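Local coordinates for protein alpha-glucosidase ([Eubacterium] rectale, PDB 6PNR) that hydrolyses alpha-glycosidic bonds as a family 31 glycoside hydrolase, probably acting as a sulfoquinovosidase that frees sulfoquinovose from sulfolipid-derived glycosides, at residues A108-K113 and R193-H198; T171-N176 and A479-C484; E85-I90 and R210-D215; K177-V182 and E222-Y227. One frame throughout, in Å; residues are numbered along the deposited sequence.

Contact 1 (A108-K113 and R193-H198); sequences ADKEEK and RNDSFH
The loop joining strands 101-107 and 114-118, with a type I beta turn from D109 to E112, packs against the tight connection between strands 188-194 and 197-202, where A108 and E112 both meet H198. The CB of A108 sits over one face of the imidazole, 3.4 Å from H198 CE1 and off-centre toward the rim, a CH-pi contact. At the ring edge, H198 NE2 donates to E112 OE2 over 2.9 Å, nearly straight at 165°; the oxygen lies in the ring plane but is met from above its own carboxylate plane. E112 arrives with CG anti to its backbone N (chi1 179°) and an extended chain, and the same OE2 bonds to S174 OG. An alanine in place of E112 would probably leave H198 NE2 and S174 OG without their shared partner and the imidazole freer to turn. The backbone adds A108 N to S196 O at 3.0 Å, while on the outer side K110 CG lies 3.7 Å from D195 OD1. R127 bonds to carbonyls of both segments. This His-carboxylate bond ties the loop passing between the two antiparallel sheets to strand 197-202, in what is consistent with the N-terminal beta-sandwich of family 31.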
# COMPACT_ATOMS: atom_id res chain seq x y z
N ALA A 108 -8.02 -7.99 26.62
CA ALA A 108 -6.71 -7.40 26.83
C ALA A 108 -6.87 -6.05 27.52
O ALA A 108 -7.97 -5.51 27.63
CB ALA A 108 -5.96 -7.24 25.50
N ASP A 109 -5.75 -5.50 27.98
CA ASP A 109 -5.74 -4.15 28.50
C ASP A 109 -4.58 -3.38 27.87
O ASP A 109 -3.70 -3.96 27.23
CB ASP A 109 -5.67 -4.13 30.04
CG ASP A 109 -4.41 -4.78 30.59
OD1 ASP A 109 -3.35 -4.73 29.94
OD2 ASP A 109 -4.49 -5.34 31.70
N LYS A 110 -4.58 -2.06 28.09
CA LYS A 110 -3.69 -1.18 27.34
C LYS A 110 -2.22 -1.48 27.61
O LYS A 110 -1.39 -1.35 26.71
CB LYS A 110 -4.02 0.28 27.67
CG LYS A 110 -3.24 1.29 26.84
CD LYS A 110 -3.57 2.73 27.23
CE LYS A 110 -2.84 3.73 26.33
NZ LYS A 110 -3.18 5.15 26.64
N GLU A 111 -1.88 -1.91 28.82
CA GLU A 111 -0.47 -2.09 29.18
C GLU A 111 0.09 -3.45 28.77
O GLU A 111 1.30 -3.66 28.89
CB GLU A 111 -0.28 -1.89 30.69
CG GLU A 111 -0.70 -0.52 31.22
CD GLU A 111 -2.21 -0.37 31.39
OE1 GLU A 111 -2.94 -1.40 31.33
OE2 GLU A 111 -2.68 0.77 31.57
N GLU A 112 -0.74 -4.36 28.30
CA GLU A 112 -0.30 -5.70 27.95
C GLU A 112 0.60 -5.69 26.72
O GLU A 112 0.43 -4.89 25.79
CB GLU A 112 -1.52 -6.59 27.70
CG GLU A 112 -1.22 -8.02 27.29
CD GLU A 112 -2.49 -8.82 27.11
OE1 GLU A 112 -3.58 -8.29 27.43
OE2 GLU A 112 -2.41 -9.98 26.64
N LYS A 113 1.58 -6.60 26.70
CA LYS A 113 2.45 -6.79 25.55
C LYS A 113 2.41 -8.25 25.11
O LYS A 113 2.04 -9.13 25.89
CB LYS A 113 3.88 -6.33 25.87
CG LYS A 113 3.92 -4.83 26.07
CD LYS A 113 5.16 -4.31 26.74
CE LYS A 113 5.00 -2.80 26.87
NZ LYS A 113 6.14 -2.16 27.57
N ARG A 193 -3.99 -4.28 17.47
CA ARG A 193 -4.09 -2.83 17.37
C ARG A 193 -5.05 -2.22 18.38
O ARG A 193 -4.97 -1.01 18.63
CB ARG A 193 -4.52 -2.44 15.95
CG ARG A 193 -3.44 -2.67 14.90
CD ARG A 193 -3.96 -2.42 13.48
NE ARG A 193 -4.89 -3.47 13.07
CZ ARG A 193 -5.35 -3.62 11.83
NH1 ARG A 193 -4.98 -2.77 10.87
NH2 ARG A 193 -6.18 -4.62 11.55
N ASN A 194 -5.93 -3.01 19.00
CA ASN A 194 -6.96 -2.48 19.88
C ASN A 194 -6.58 -2.65 21.35
O ASN A 194 -6.06 -3.70 21.75
CB ASN A 194 -8.30 -3.16 19.59
CG ASN A 194 -8.76 -2.94 18.16
OD1 ASN A 194 -8.52 -3.76 17.28
ND2 ASN A 194 -9.42 -1.83 17.93
N ASP A 195 -6.84 -1.61 22.16
CA ASP A 195 -6.43 -1.62 23.57
C ASP A 195 -7.12 -2.72 24.37
O ASP A 195 -6.53 -3.28 25.30
CB ASP A 195 -6.74 -0.27 24.23
CG ASP A 195 -5.76 0.82 23.87
OD1 ASP A 195 -4.61 0.52 23.50
OD2 ASP A 195 -6.16 2.00 23.99
N SER A 196 -8.39 -2.99 24.09
CA SER A 196 -9.15 -3.84 25.00
C SER A 196 -9.26 -5.28 24.52
O SER A 196 -9.91 -6.09 25.20
CB SER A 196 -10.55 -3.26 25.25
OG SER A 196 -11.34 -3.25 24.07
N PHE A 197 -8.65 -5.63 23.39
CA PHE A 197 -8.75 -6.99 22.89
C PHE A 197 -7.71 -7.23 21.80
O PHE A 197 -7.36 -6.31 21.05
CB PHE A 197 -10.16 -7.31 22.35
CG PHE A 197 -10.61 -6.43 21.21
CD1 PHE A 197 -10.34 -6.78 19.89
CD2 PHE A 197 -11.34 -5.28 21.45
CE1 PHE A 197 -10.75 -5.98 18.83
CE2 PHE A 197 -11.78 -4.47 20.40
CZ PHE A 197 -11.48 -4.82 19.08
N HIS A 198 -7.22 -8.46 21.74
CA HIS A 198 -6.58 -8.99 20.55
C HIS A 198 -7.65 -9.66 19.71
O HIS A 198 -8.63 -10.18 20.24
CB HIS A 198 -5.49 -10.02 20.90
CG HIS A 198 -4.69 -9.68 22.12
ND1 HIS A 198 -4.12 -8.45 22.32
CD2 HIS A 198 -4.36 -10.43 23.20
CE1 HIS A 198 -3.47 -8.45 23.47
NE2 HIS A 198 -3.60 -9.64 24.02

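Contact 2 (T171-N176 and A479-C484); sequences TFVSTN and AGMMGC
Strand 171-174 passes the C-terminal end of helix 469-481 with CA atoms 7.4 Å apart both for T171 with M482 and for V173 with M481, a spacing bridged by side chains. M482 reaches the strand through a folded thioether: CG lies anti to the carbonyl carbon, and bends at chi2 and chi3 bring the tip over the T171-F172 peptide. Its SD is 3.5 Å from T171 O and 3.9 Å from T171 CB, and its CE lies 4.1 Å from V173 CG2. M481, also bent at both outer torsions, crosses V173 at about a right angle, with CE 3.9 Å from V173 CG1, while V173 CG2 faces M481 O. The helix closes in a Schellman motif: C484 N returns to A479 O and G483 N to G480 O, around G483 with its positive phi of 92°. A479 O also accepts from M482 N, on the opposite face of its carbonyl plane from C484 N. This joins the eight-stranded sheet of the N-terminal beta-sandwich to the TIM-barrel domain, with all five touching residues buried. An alanine in place of M482 would probably open a gap beside the T171 carbonyl and strip V173 CG2 of one of its methyl neighbours. L220 and I224 of helix 217-228 also pack on V173, and L221 of that helix on M481. Beyond the touching residues the strand ends in an ST turn, N176 N donating to S174 OG over 2.9 Å.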
# COMPACT_ATOMS: atom_id res chain seq x y z
N THR A 171 0.59 -18.20 16.86
CA THR A 171 0.89 -18.46 18.26
C THR A 171 1.50 -17.19 18.84
O THR A 171 2.39 -16.60 18.22
CB THR A 171 1.90 -19.61 18.39
OG1 THR A 171 1.55 -20.65 17.46
CG2 THR A 171 1.93 -20.17 19.82
N PHE A 172 1.03 -16.76 20.01
CA PHE A 172 1.69 -15.64 20.67
C PHE A 172 1.75 -15.88 22.18
O PHE A 172 1.04 -16.72 22.73
CB PHE A 172 0.99 -14.30 20.36
CG PHE A 172 -0.36 -14.13 21.03
CD1 PHE A 172 -1.52 -14.55 20.40
CD2 PHE A 172 -0.46 -13.53 22.27
CE1 PHE A 172 -2.76 -14.40 21.01
CE2 PHE A 172 -1.69 -13.37 22.89
CZ PHE A 172 -2.84 -13.80 22.26
N VAL A 173 2.66 -15.14 22.81
CA VAL A 173 2.87 -15.15 24.26
C VAL A 173 2.45 -13.79 24.79
O VAL A 173 2.86 -12.76 24.23
CB VAL A 173 4.34 -15.42 24.60
CG1 VAL A 173 4.59 -15.30 26.12
CG2 VAL A 173 4.76 -16.79 24.09
N SER A 174 1.67 -13.77 25.86
CA SER A 174 1.20 -12.55 26.48
C SER A 174 1.93 -12.28 27.79
O SER A 174 2.41 -13.20 28.46
CB SER A 174 -0.31 -12.61 26.76
OG SER A 174 -0.70 -11.64 27.71
N THR A 175 2.00 -11.00 28.16
CA THR A 175 2.59 -10.63 29.44
C THR A 175 1.69 -10.98 30.63
O THR A 175 2.12 -10.86 31.77
CB THR A 175 2.95 -9.14 29.46
OG1 THR A 175 1.82 -8.35 29.05
CG2 THR A 175 4.10 -8.87 28.47
N ASN A 176 0.46 -11.42 30.38
CA ASN A 176 -0.30 -12.14 31.41
C ASN A 176 0.23 -13.55 31.64
O ASN A 176 -0.41 -14.30 32.38
CB ASN A 176 -1.78 -12.20 31.03
CG ASN A 176 -2.43 -10.83 30.97
OD1 ASN A 176 -1.99 -9.91 31.65
ND2 ASN A 176 -3.46 -10.70 30.15
N ALA A 479 11.68 -16.00 17.50
CA ALA A 479 11.68 -17.45 17.28
C ALA A 479 11.83 -18.21 18.59
O ALA A 479 11.18 -19.24 18.80
CB ALA A 479 12.81 -17.85 16.33
N GLY A 480 12.68 -17.70 19.48
CA GLY A 480 12.92 -18.38 20.74
C GLY A 480 11.70 -18.41 21.62
O GLY A 480 11.44 -19.41 22.30
N MET A 481 10.91 -17.32 21.62
CA MET A 481 9.67 -17.32 22.38
C MET A 481 8.66 -18.31 21.81
O MET A 481 7.72 -18.70 22.52
CB MET A 481 9.08 -15.90 22.41
CG MET A 481 9.89 -14.90 23.24
SD MET A 481 10.11 -15.43 24.97
CE MET A 481 8.41 -15.52 25.52
N MET A 482 8.84 -18.75 20.56
CA MET A 482 8.01 -19.79 19.97
C MET A 482 8.55 -21.20 20.22
O MET A 482 7.94 -22.16 19.74
CB MET A 482 7.87 -19.57 18.46
CG MET A 482 7.30 -18.22 18.11
SD MET A 482 5.51 -18.13 18.37
CE MET A 482 5.36 -17.63 20.09
N GLY A 483 9.66 -21.34 20.93
CA GLY A 483 10.22 -22.66 21.18
C GLY A 483 11.26 -23.13 20.19
O GLY A 483 11.70 -24.29 20.28
N CYS A 484 11.66 -22.29 19.22
CA CYS A 484 12.79 -22.59 18.34
C CYS A 484 14.00 -21.89 18.95
O CYS A 484 14.26 -20.71 18.69
CB CYS A 484 12.51 -22.14 16.91
SG CYS A 484 11.30 -23.19 16.07

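Contact 3 (E85-I90 and R210-D215); sequences ENLCTI and RIECAD
L87 and R210 both hold CG anti to the backbone N (chi1 174° and 180°), and since the two residues project from the same face of the sheet, the leucine branch and the arginine chain, extended as far as NE, meet obliquely. L87 CD1 lies over the centre of the guanidinium, 3.5 Å from R210 CZ, and L87 CD2 rests near both terminal nitrogens. Y227 takes the opposite face of the guanidinium in a cation-pi contact, leaving the polar bonds to its rim. There R210 NH2 forms a salt bridge of 3.2 Å with E212 OE1, two residues along the same strand, meeting that oxygen from above the carboxylate plane. Y179 OH bonds to both R210 NE and E212 OE1, which fixes how this charged pair is turned. The strands are neighbours in an eight-stranded antiparallel sheet, their short axes 4.8 Å apart at closest and 170° from parallel. C88 and I211 form the hydrogen-bonded pair: C88 N to I211 O and I211 N to C88 O each measure 2.8 Å. L87 with E212 and T89 with R210 are the non-hydrogen-bonded pairs flanking it. Just before strand 87-94 begins, C213 N donates to N86 O at 3.0 Å, and E212 CA approaches that oxygen to 3.1 Å. The face bearing C88 and I211 is apolar: L12 packs on both, I19 and L20 on I211. C88 SG closes a disulfide with C83, tying strand 87-94 to the preceding strand 77-83.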
# COMPACT_ATOMS: atom_id res chain seq x y z
N GLU A 85 -5.52 -26.75 35.71
CA GLU A 85 -4.87 -25.67 36.42
C GLU A 85 -3.97 -24.85 35.51
O GLU A 85 -3.69 -23.68 35.81
CB GLU A 85 -4.05 -26.22 37.60
CG GLU A 85 -3.70 -25.17 38.66
CD GLU A 85 -2.29 -25.34 39.23
OE1 GLU A 85 -1.33 -25.45 38.42
OE2 GLU A 85 -2.13 -25.37 40.47
N ASN A 86 -3.50 -25.42 34.39
CA ASN A 86 -2.61 -24.70 33.49
C ASN A 86 -3.00 -24.76 32.02
O ASN A 86 -2.39 -24.04 31.23
CB ASN A 86 -1.17 -25.21 33.62
CG ASN A 86 -0.59 -24.98 35.00
OD1 ASN A 86 -0.27 -25.93 35.71
ND2 ASN A 86 -0.45 -23.72 35.39
N LEU A 87 -3.98 -25.57 31.63
CA LEU A 87 -4.27 -25.80 30.21
C LEU A 87 -5.76 -25.67 29.94
O LEU A 87 -6.57 -26.27 30.65
CB LEU A 87 -3.79 -27.18 29.76
CG LEU A 87 -4.16 -27.58 28.33
CD1 LEU A 87 -3.52 -26.63 27.31
CD2 LEU A 87 -3.75 -29.02 28.06
N CYS A 88 -6.11 -24.92 28.90
CA CYS A 88 -7.48 -24.86 28.41
C CYS A 88 -7.47 -25.09 26.90
O CYS A 88 -6.68 -24.47 26.18
CB CYS A 88 -8.15 -23.52 28.71
SG CYS A 88 -8.53 -23.23 30.46
N THR A 89 -8.34 -25.97 26.44
CA THR A 89 -8.54 -26.18 25.01
C THR A 89 -9.97 -25.83 24.66
O THR A 89 -10.90 -26.10 25.42
CB THR A 89 -8.22 -27.63 24.60
OG1 THR A 89 -9.09 -28.53 25.28
CG2 THR A 89 -6.76 -27.97 24.93
N ILE A 90 -10.14 -25.18 23.51
CA ILE A 90 -11.45 -24.88 22.95
C ILE A 90 -11.52 -25.56 21.60
O ILE A 90 -10.81 -25.16 20.67
CB ILE A 90 -11.68 -23.37 22.82
CG1 ILE A 90 -11.27 -22.66 24.11
CG2 ILE A 90 -13.13 -23.09 22.45
CD1 ILE A 90 -11.43 -21.16 24.04
N ARG A 210 -5.78 -23.35 21.83
CA ARG A 210 -5.10 -23.88 23.00
C ARG A 210 -4.52 -22.72 23.79
O ARG A 210 -3.90 -21.82 23.21
CB ARG A 210 -4.01 -24.86 22.58
CG ARG A 210 -3.23 -25.47 23.70
CD ARG A 210 -2.16 -26.38 23.14
NE ARG A 210 -1.35 -26.91 24.22
CZ ARG A 210 -1.55 -28.10 24.78
NH1 ARG A 210 -2.54 -28.88 24.33
NH2 ARG A 210 -0.77 -28.50 25.78
N ILE A 211 -4.75 -22.71 25.10
CA ILE A 211 -4.26 -21.66 25.98
C ILE A 211 -3.60 -22.31 27.18
O ILE A 211 -4.20 -23.18 27.82
CB ILE A 211 -5.39 -20.72 26.44
CG1 ILE A 211 -6.20 -20.20 25.26
CG2 ILE A 211 -4.80 -19.58 27.25
CD1 ILE A 211 -7.32 -19.24 25.66
N GLU A 212 -2.38 -21.90 27.49
CA GLU A 212 -1.64 -22.54 28.57
C GLU A 212 -0.87 -21.48 29.34
O GLU A 212 -0.20 -20.64 28.72
CB GLU A 212 -0.73 -23.62 28.00
CG GLU A 212 -0.01 -24.46 29.01
CD GLU A 212 0.43 -25.82 28.45
OE1 GLU A 212 0.51 -25.99 27.21
OE2 GLU A 212 0.70 -26.72 29.27
N CYS A 213 -0.96 -21.50 30.67
CA CYS A 213 -0.33 -20.48 31.50
C CYS A 213 0.82 -21.06 32.32
O CYS A 213 1.03 -22.27 32.38
CB CYS A 213 -1.37 -19.81 32.42
SG CYS A 213 -1.99 -20.85 33.82
N ALA A 214 1.58 -20.17 32.95
CA ALA A 214 2.70 -20.60 33.76
C ALA A 214 3.14 -19.43 34.63
O ALA A 214 2.88 -18.26 34.33
CB ALA A 214 3.87 -21.12 32.91
N ASP A 215 3.84 -19.78 35.72
CA ASP A 215 4.26 -18.81 36.72
C ASP A 215 5.41 -17.92 36.23
O ASP A 215 5.55 -16.78 36.68
CB ASP A 215 4.67 -19.56 37.99
CG ASP A 215 5.12 -18.64 39.11
OD1 ASP A 215 4.58 -17.52 39.22
OD2 ASP A 215 6.02 -19.05 39.88

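Contact 4 (K177-V182 and E222-Y227); sequences KYYLHV and ERITTY
Y179 is the first residue of strand 178-182 to meet helix 222-227, and its ring lies against I224. The short axes of strand and helix run at 25° to one another and approach to 9.9 Å. Chi1 of 81° sets Y179 CG between the backbone N and the carbonyl carbon; its side chain and that of I224 slide past each other in opposite directions. I224 CG1 sits over one ring face in a CH-pi contact, 3.7 Å from the centroid and 3.3 Å from Y179 CD2, displaced toward the rim. The phenol oxygen goes on to the next helical turn, where Y179 OH is 3.6 Å from Y227 CB, the two tyrosines crossing at about a right angle. Two residues along, H181 again faces the helix; its CD2 meets the edge of the Y227 ring, 3.9 Å from Y227 CE2. Helix 217-228 thus lies on this sheet face, Y227 also making a cation-pi contact with R210. Y179 OH bonds to E212 OE1 and R210 NE, and H181 ND1 to T171 OG1. Between these segments the contact is van der Waals and CH-pi packing, while bonds to neighbouring strands probably hold the rotation of Y179 and H181.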
# COMPACT_ATOMS: atom_id res chain seq x y z
N LYS A 177 1.34 -13.91 30.99
CA LYS A 177 2.03 -15.19 31.22
C LYS A 177 1.16 -16.37 30.80
O LYS A 177 0.97 -17.33 31.55
CB LYS A 177 2.50 -15.32 32.66
CG LYS A 177 3.74 -14.49 32.96
CD LYS A 177 4.23 -14.69 34.38
CE LYS A 177 5.10 -13.54 34.82
NZ LYS A 177 5.66 -13.75 36.17
N TYR A 178 0.63 -16.29 29.59
CA TYR A 178 0.06 -17.42 28.88
C TYR A 178 0.56 -17.37 27.44
O TYR A 178 1.00 -16.33 26.95
CB TYR A 178 -1.48 -17.42 28.92
CG TYR A 178 -2.16 -16.30 28.11
CD1 TYR A 178 -2.35 -16.42 26.74
CD2 TYR A 178 -2.62 -15.14 28.73
CE1 TYR A 178 -2.95 -15.42 26.01
CE2 TYR A 178 -3.24 -14.14 28.00
CZ TYR A 178 -3.40 -14.28 26.64
OH TYR A 178 -4.01 -13.30 25.88
N TYR A 179 0.51 -18.52 26.77
CA TYR A 179 0.60 -18.56 25.32
C TYR A 179 -0.71 -19.09 24.77
O TYR A 179 -1.42 -19.85 25.45
CB TYR A 179 1.79 -19.41 24.81
CG TYR A 179 1.56 -20.91 24.77
CD1 TYR A 179 1.02 -21.53 23.64
CD2 TYR A 179 1.95 -21.71 25.83
CE1 TYR A 179 0.84 -22.91 23.60
CE2 TYR A 179 1.78 -23.09 25.79
CZ TYR A 179 1.22 -23.68 24.69
OH TYR A 179 1.05 -25.05 24.68
N LEU A 180 -1.04 -18.68 23.55
CA LEU A 180 -2.24 -19.11 22.87
C LEU A 180 -1.85 -19.57 21.48
O LEU A 180 -1.11 -18.87 20.78
CB LEU A 180 -3.28 -17.97 22.80
CG LEU A 180 -4.65 -18.23 22.14
CD1 LEU A 180 -5.65 -17.21 22.65
CD2 LEU A 180 -4.58 -18.17 20.63
N HIS A 181 -2.34 -20.73 21.09
CA HIS A 181 -2.07 -21.32 19.79
C HIS A 181 -3.38 -21.59 19.09
O HIS A 181 -4.31 -22.14 19.70
CB HIS A 181 -1.28 -22.62 19.91
CG HIS A 181 -1.04 -23.29 18.59
ND1 HIS A 181 -0.34 -22.68 17.58
CD2 HIS A 181 -1.45 -24.49 18.11
CE1 HIS A 181 -0.31 -23.49 16.52
NE2 HIS A 181 -0.97 -24.60 16.83
N VAL A 182 -3.47 -21.22 17.81
CA VAL A 182 -4.60 -21.58 16.96
C VAL A 182 -4.16 -22.75 16.09
O VAL A 182 -3.23 -22.62 15.28
CB VAL A 182 -5.07 -20.40 16.10
CG1 VAL A 182 -6.29 -20.80 15.25
CG2 VAL A 182 -5.39 -19.18 16.97
N GLU A 222 8.98 -24.05 28.81
CA GLU A 222 8.91 -25.50 29.04
C GLU A 222 7.60 -26.07 28.52
O GLU A 222 7.59 -27.09 27.82
CB GLU A 222 9.09 -25.80 30.52
CG GLU A 222 10.45 -25.37 31.03
CD GLU A 222 10.56 -25.36 32.55
OE1 GLU A 222 9.75 -26.05 33.22
OE2 GLU A 222 11.48 -24.67 33.06
N ARG A 223 6.48 -25.40 28.81
CA ARG A 223 5.18 -25.89 28.33
C ARG A 223 5.04 -25.75 26.82
O ARG A 223 4.50 -26.64 26.15
CB ARG A 223 4.06 -25.13 29.04
CG ARG A 223 4.10 -25.25 30.57
CD ARG A 223 2.72 -25.05 31.19
NE ARG A 223 2.78 -24.81 32.64
CZ ARG A 223 2.77 -25.76 33.56
NH1 ARG A 223 2.68 -27.04 33.20
NH2 ARG A 223 2.84 -25.44 34.84
N ILE A 224 5.50 -24.63 26.26
CA ILE A 224 5.42 -24.42 24.81
C ILE A 224 6.10 -25.56 24.07
O ILE A 224 5.56 -26.13 23.12
CB ILE A 224 6.04 -23.06 24.45
CG1 ILE A 224 5.06 -21.93 24.80
CG2 ILE A 224 6.45 -22.99 22.97
CD1 ILE A 224 5.64 -20.52 24.65
N THR A 225 7.30 -25.93 24.52
CA THR A 225 8.08 -26.93 23.79
C THR A 225 7.66 -28.35 24.15
O THR A 225 7.83 -29.26 23.33
CB THR A 225 9.57 -26.73 24.06
OG1 THR A 225 9.81 -26.71 25.47
CG2 THR A 225 10.02 -25.40 23.46
N THR A 226 7.09 -28.58 25.34
CA THR A 226 6.42 -29.86 25.58
C THR A 226 5.33 -30.08 24.54
O THR A 226 5.16 -31.20 24.03
CB THR A 226 5.84 -29.91 27.00
OG1 THR A 226 6.92 -29.94 27.95
CG2 THR A 226 4.98 -31.18 27.18
N TYR A 227 4.62 -29.02 24.16
CA TYR A 227 3.54 -29.17 23.18
C TYR A 227 4.06 -29.22 21.75
O TYR A 227 3.66 -30.07 20.96
CB TYR A 227 2.52 -28.03 23.33
CG TYR A 227 1.41 -28.12 22.31
CD1 TYR A 227 0.52 -29.19 22.31
CD2 TYR A 227 1.26 -27.14 21.33
CE1 TYR A 227 -0.49 -29.29 21.37
CE2 TYR A 227 0.24 -27.23 20.39
CZ TYR A 227 -0.63 -28.30 20.42
OH TYR A 227 -1.64 -28.41 19.48

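Contacts 2, 3 and 4 all reach the eight-stranded sheet: contact 3 pairs two of its strands, contact 4 lays a helix on one face, and contact 2 brings in the end of a barrel-domain helix. Contacts 2 and 4 are buried and rely on apolar packing, their centres 7 Å apart and their strands hydrogen-bonded neighbours. Contacts 1 and 3 are both peripheral and partly buried, their centres 26 and 25 Å from the chain centre. Contact 3 combines backbone pairing with a salt bridge and joins contact 4 through E212 and Y179. Contact 1, with more exposed residues, sets a histidine-carboxylate bond beside solvent-facing charged groups; its E112 touches contact 2 through S174.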